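Local coordinates for protein SusD homolog (Bacteroides thetaiotaomicron, PDB 3SGH) that probably binds glycans at the cell surface as a SusD-like outer-membrane lipoprotein, helping a partner transporter take them up, at residues V143-F148 / G201-Y206; A269-Q274 / A417-P422. All blocks are in the same frame, centred on the assembly; numbering follows the deposited sequence. Where two conformers were deposited one is given.

Contact 1 (V143-F148 / G201-Y206); sequences VWHAMF and GVEPEY
The imidazole of H145 lies flat on the phenol ring of Y206 while its NE2, over the centre of that ring, points from the imidazole edge to the carboxylate of E203. H145 NE2 donates to E203 OE1 at 2.6 Å, with an N-H...O angle of 173°, and the oxygen lies practically in the imidazole plane. OE1 accepts through its syn lone pair, although the carboxylate is turned well out of the ring plane. E203 is also the N-cap residue of helix 204-217; its side chain runs out extended beyond CG, and OE2 takes a second hydrogen bond, from Q141, which helps fix the carboxylate's rotation. A negative charge here would probably favour a protonated imidazole.

Aromatic packing supplies the rest. The H145 and Y206 rings form an offset stack, 5° from parallel with centroids 3.8 Å apart. The closest carbons are H145 CE1 and Y206 CE1 at 3.5 Å. Histidine suits this place because it can stack by its face and donate from its edge at once. Y206 carries CG anti to its backbone N (chi1 178°), which sends the ring straight across to helix 140-162. There its edge turns toward the face of F148 in an offset edge-to-face pair, centroids 5.7 Å apart, with F148 CD2 and Y206 CE2 at 3.8 Å. The phenol oxygen passes alongside the root of the phenylalanine, Y206 OH lying 3.5 Å from F148 CB. One tyrosine thus serves two neighbours a helical turn apart, H145 by a face and F148 by an edge.

W490 touches E203 from a loop, and F148 packs onto K192 and M195 of helix 181-198. The contact therefore joins an early turn of helix 140-162 to the first turn of helix 204-217, beside helix 181-198.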
# COMPACT_ATOMS: atom_id res chain seq x y z
N VAL A 143 11.39 13.05 9.04
CA VAL A 143 9.99 12.61 9.24
C VAL A 143 9.92 11.11 9.53
O VAL A 143 9.17 10.71 10.39
CB VAL A 143 9.01 13.04 8.11
CG1 VAL A 143 9.33 12.40 6.75
CG2 VAL A 143 7.60 12.74 8.53
N TRP A 144 10.71 10.28 8.85
CA TRP A 144 10.68 8.86 9.18
C TRP A 144 11.09 8.63 10.63
O TRP A 144 10.43 7.89 11.36
CB TRP A 144 11.54 8.08 8.19
CG TRP A 144 10.81 7.85 6.86
CD1 TRP A 144 10.93 8.59 5.73
CD2 TRP A 144 9.79 6.87 6.58
NE1 TRP A 144 10.12 8.12 4.76
CE2 TRP A 144 9.37 7.08 5.25
CE3 TRP A 144 9.21 5.84 7.31
CZ2 TRP A 144 8.42 6.28 4.62
CZ3 TRP A 144 8.22 5.06 6.71
CH2 TRP A 144 7.83 5.30 5.39
N HIS A 145 12.17 9.25 11.06
CA HIS A 145 12.61 9.10 12.48
C HIS A 145 11.59 9.64 13.48
O HIS A 145 11.27 8.97 14.49
CB HIS A 145 13.98 9.73 12.69
CG HIS A 145 15.10 8.94 12.10
ND1 HIS A 145 16.35 8.87 12.68
CD2 HIS A 145 15.19 8.22 10.96
CE1 HIS A 145 17.14 8.13 11.92
NE2 HIS A 145 16.47 7.72 10.87
N ALA A 146 11.03 10.82 13.19
CA ALA A 146 9.97 11.40 14.01
C ALA A 146 8.76 10.48 14.12
O ALA A 146 8.22 10.34 15.21
CB ALA A 146 9.52 12.76 13.48
N MSE A 147 8.35 9.87 13.00
CA MSE A 147 7.20 8.96 12.99
C MSE A 147 7.50 7.70 13.80
O MSE A 147 6.62 7.25 14.54
CB MSE A 147 6.71 8.62 11.56
CG MSE A 147 6.13 9.78 10.85
SE MSE A 147 5.34 9.30 9.16
CE MSE A 147 7.02 8.84 8.29
N PHE A 148 8.71 7.13 13.70
CA PHE A 148 9.10 6.00 14.58
C PHE A 148 9.00 6.40 16.07
O PHE A 148 8.47 5.65 16.89
CB PHE A 148 10.52 5.49 14.27
CG PHE A 148 10.62 4.54 13.08
CD1 PHE A 148 10.09 3.27 13.16
CD2 PHE A 148 11.23 4.95 11.89
CE1 PHE A 148 10.14 2.40 12.11
CE2 PHE A 148 11.31 4.07 10.83
CZ PHE A 148 10.77 2.79 10.93
N GLY A 201 16.96 -0.03 3.07
CA GLY A 201 17.99 0.12 2.03
C GLY A 201 18.88 1.31 2.35
O GLY A 201 20.14 1.24 2.26
N VAL A 202 18.24 2.42 2.72
CA VAL A 202 18.97 3.66 2.98
C VAL A 202 19.57 3.70 4.37
O VAL A 202 20.66 4.22 4.52
CB VAL A 202 18.09 4.92 2.74
CG1 VAL A 202 16.82 4.92 3.64
CG2 VAL A 202 18.91 6.25 2.90
N GLU A 203 18.90 3.10 5.37
CA GLU A 203 19.42 3.03 6.75
C GLU A 203 19.40 1.61 7.33
O GLU A 203 18.54 1.27 8.19
CB GLU A 203 18.67 4.00 7.65
CG GLU A 203 18.91 5.47 7.33
CD GLU A 203 18.43 6.40 8.41
OE1 GLU A 203 17.40 6.07 9.04
OE2 GLU A 203 19.07 7.46 8.62
N PRO A 204 20.33 0.78 6.89
CA PRO A 204 20.23 -0.63 7.24
C PRO A 204 20.32 -0.91 8.72
O PRO A 204 19.64 -1.81 9.23
CB PRO A 204 21.40 -1.28 6.50
CG PRO A 204 22.06 -0.25 5.72
CD PRO A 204 21.28 1.01 5.78
N GLU A 205 21.16 -0.16 9.42
CA GLU A 205 21.35 -0.49 10.83
C GLU A 205 20.23 0.11 11.68
O GLU A 205 19.69 -0.61 12.54
CB GLU A 205 22.75 -0.16 11.33
CG GLU A 205 23.88 -0.89 10.53
CD GLU A 205 23.71 -2.42 10.41
OE1 GLU A 205 23.51 -3.09 11.45
OE2 GLU A 205 23.79 -2.93 9.26
N TYR A 206 19.81 1.34 11.43
CA TYR A 206 18.66 1.93 12.15
C TYR A 206 17.40 1.07 11.91
O TYR A 206 16.64 0.79 12.82
CB TYR A 206 18.43 3.37 11.72
CG TYR A 206 17.27 4.08 12.35
CD1 TYR A 206 17.43 4.84 13.50
CD2 TYR A 206 16.01 4.03 11.78
CE1 TYR A 206 16.34 5.53 14.06
CE2 TYR A 206 14.97 4.71 12.32
CZ TYR A 206 15.10 5.44 13.43
OH TYR A 206 13.98 6.09 13.94

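Contact 2 (A269-Q274 / A417-P422); sequences AYFTPQ and ACYPDP
The C-terminal ends of helices 267-270 and 403-417, with the loop residues after them, are pinned together by an aromatic cluster of Y270, F271 and Y419. The rings of Y270 and Y419 form an offset stack, centroids 4.1 Å apart and planes at 16°, with Y419 CD2 over the centre of the Y270 ring and 3.4 Å from Y270 CD2. The two side chains run antiparallel, bringing the Y419 hydroxyl to the Y270 backbone and the Y270 hydroxyl to the end of helix 403-417. Y419 OH donates to Y270 O at 2.7 Å, tilted 31° from the carbonyl plane. F271 adds a third ring, its CE1 3.6 Å from Y419 OH.

In this SusD-like fold, an alpha-alpha superhelix of the TPR clan, the contact joins Y270 and Y419, 149 positions apart. C418 centres an inverse gamma turn, and a cis peptide bond precedes P420, whose CD lies over the Y419 face turned from Y270. Y419 has CG anti to the backbone N (chi1 165°), which carries its ring across to Y270. Tyrosine fits because the flat ring fills the buried interface while its hydroxyl serves a backbone carbonyl; an alanine here would probably leave Y270 O without this donor and open a gap over the Y270 ring.

At the other end of the stack, Y270 OH hydrogen-bonds to I416 O and accepts from a water, 3.0 Å from that water's oxygen. The same water donates to A417 O at 2.6 Å, bridging the tyrosine to that helix end. L255 of helix 253-261 packs against both F271 and Y419.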
# COMPACT_ATOMS: atom_id res chain seq x y z
N ALA A 269 -11.20 -15.81 -5.25
CA ALA A 269 -11.40 -14.97 -4.06
C ALA A 269 -11.02 -13.49 -4.31
O ALA A 269 -11.40 -12.59 -3.55
CB ALA A 269 -10.63 -15.53 -2.93
N TYR A 270 -10.25 -13.27 -5.37
CA TYR A 270 -9.68 -11.95 -5.69
C TYR A 270 -10.40 -11.22 -6.82
O TYR A 270 -10.49 -9.99 -6.78
CB TYR A 270 -8.22 -12.12 -6.11
CG TYR A 270 -7.19 -12.25 -5.00
CD1 TYR A 270 -7.51 -12.76 -3.76
CD2 TYR A 270 -5.85 -11.90 -5.22
CE1 TYR A 270 -6.54 -12.88 -2.77
CE2 TYR A 270 -4.89 -12.04 -4.26
CZ TYR A 270 -5.23 -12.52 -3.03
OH TYR A 270 -4.26 -12.62 -2.08
N PHE A 271 -10.90 -11.98 -7.80
CA PHE A 271 -11.39 -11.44 -9.07
C PHE A 271 -12.68 -12.15 -9.53
O PHE A 271 -12.95 -13.30 -9.12
CB PHE A 271 -10.36 -11.67 -10.18
CG PHE A 271 -8.95 -11.31 -9.83
CD1 PHE A 271 -8.63 -10.02 -9.46
CD2 PHE A 271 -7.94 -12.26 -9.92
CE1 PHE A 271 -7.33 -9.69 -9.16
CE2 PHE A 271 -6.60 -11.93 -9.59
CZ PHE A 271 -6.31 -10.67 -9.22
N THR A 272 -13.41 -11.53 -10.45
CA THR A 272 -14.45 -12.21 -11.21
C THR A 272 -13.90 -12.59 -12.57
O THR A 272 -13.05 -11.86 -13.10
CB THR A 272 -15.68 -11.31 -11.41
OG1 THR A 272 -15.30 -10.12 -12.14
CG2 THR A 272 -16.25 -10.93 -10.08
N PRO A 273 -14.36 -13.70 -13.13
CA PRO A 273 -14.04 -14.07 -14.51
C PRO A 273 -14.53 -13.00 -15.48
O PRO A 273 -15.59 -12.39 -15.24
CB PRO A 273 -14.85 -15.36 -14.72
CG PRO A 273 -14.86 -15.97 -13.39
CD PRO A 273 -15.03 -14.81 -12.44
N GLN A 274 -13.78 -12.77 -16.55
CA GLN A 274 -14.21 -11.87 -17.62
C GLN A 274 -15.45 -12.41 -18.27
O GLN A 274 -15.63 -13.63 -18.36
CB GLN A 274 -13.10 -11.63 -18.64
CG GLN A 274 -12.69 -12.83 -19.46
CD GLN A 274 -13.57 -13.07 -20.68
OE1 GLN A 274 -14.25 -12.14 -21.21
NE2 GLN A 274 -13.52 -14.31 -21.18
N ALA A 417 -0.27 -11.71 -1.67
CA ALA A 417 -0.99 -11.83 -0.40
C ALA A 417 -1.64 -10.50 0.05
O ALA A 417 -2.78 -10.50 0.56
CB ALA A 417 -0.09 -12.36 0.71
N CYS A 418 -0.90 -9.39 -0.08
CA CYS A 418 -1.37 -8.10 0.42
C CYS A 418 -2.23 -7.49 -0.66
O CYS A 418 -1.76 -6.70 -1.45
CB CYS A 418 -0.19 -7.22 0.78
SG CYS A 418 0.78 -7.95 2.19
N TYR A 419 -3.50 -7.91 -0.71
CA TYR A 419 -4.40 -7.55 -1.79
C TYR A 419 -5.80 -7.29 -1.26
O TYR A 419 -6.31 -8.09 -0.42
CB TYR A 419 -4.48 -8.67 -2.87
CG TYR A 419 -5.66 -8.52 -3.82
CD1 TYR A 419 -5.55 -7.73 -4.97
CD2 TYR A 419 -6.88 -9.16 -3.57
CE1 TYR A 419 -6.60 -7.53 -5.79
CE2 TYR A 419 -7.95 -8.96 -4.41
CZ TYR A 419 -7.79 -8.16 -5.52
OH TYR A 419 -8.83 -7.95 -6.35
N PRO A 420 -6.45 -6.21 -1.76
CA PRO A 420 -5.94 -5.10 -2.54
C PRO A 420 -5.21 -4.10 -1.64
O PRO A 420 -5.74 -3.73 -0.60
CB PRO A 420 -7.22 -4.44 -3.13
CG PRO A 420 -8.35 -5.07 -2.44
CD PRO A 420 -7.88 -6.04 -1.45
N ASP A 421 -3.98 -3.74 -2.01
CA ASP A 421 -3.16 -2.83 -1.21
C ASP A 421 -2.59 -1.83 -2.21
O ASP A 421 -1.89 -2.23 -3.13
CB ASP A 421 -2.06 -3.58 -0.52
CG ASP A 421 -1.20 -2.69 0.37
OD1 ASP A 421 -0.76 -1.60 -0.08
OD2 ASP A 421 -0.97 -3.11 1.51
N PRO A 422 -2.91 -0.55 -2.06
CA PRO A 422 -2.54 0.43 -3.10
C PRO A 422 -1.07 0.72 -3.21
O PRO A 422 -0.62 1.14 -4.27
CB PRO A 422 -3.26 1.69 -2.68
CG PRO A 422 -3.46 1.58 -1.22
CD PRO A 422 -3.67 0.06 -0.96
O HOH W 1 -4.21 -12.61 0.87

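Contacts 1 and 2 lie on opposite sides of the chain's centre, their own centres 31 Å apart and their nearest atoms about 12 Å apart, without touching. They follow one another in sequence, since the chain completes contact 1 before it reaches contact 2, and all four segments belong to the single SusD/RagB family region. Both use a tyrosine laid face to face on another ring, but contact 1 is partly exposed and reinforced by a histidine-carboxylate bond, whereas contact 2 is buried and relies on backbone carbonyls and a water. Neither includes a bound sugar, and their geometry speaks for structural packing between helices and loops.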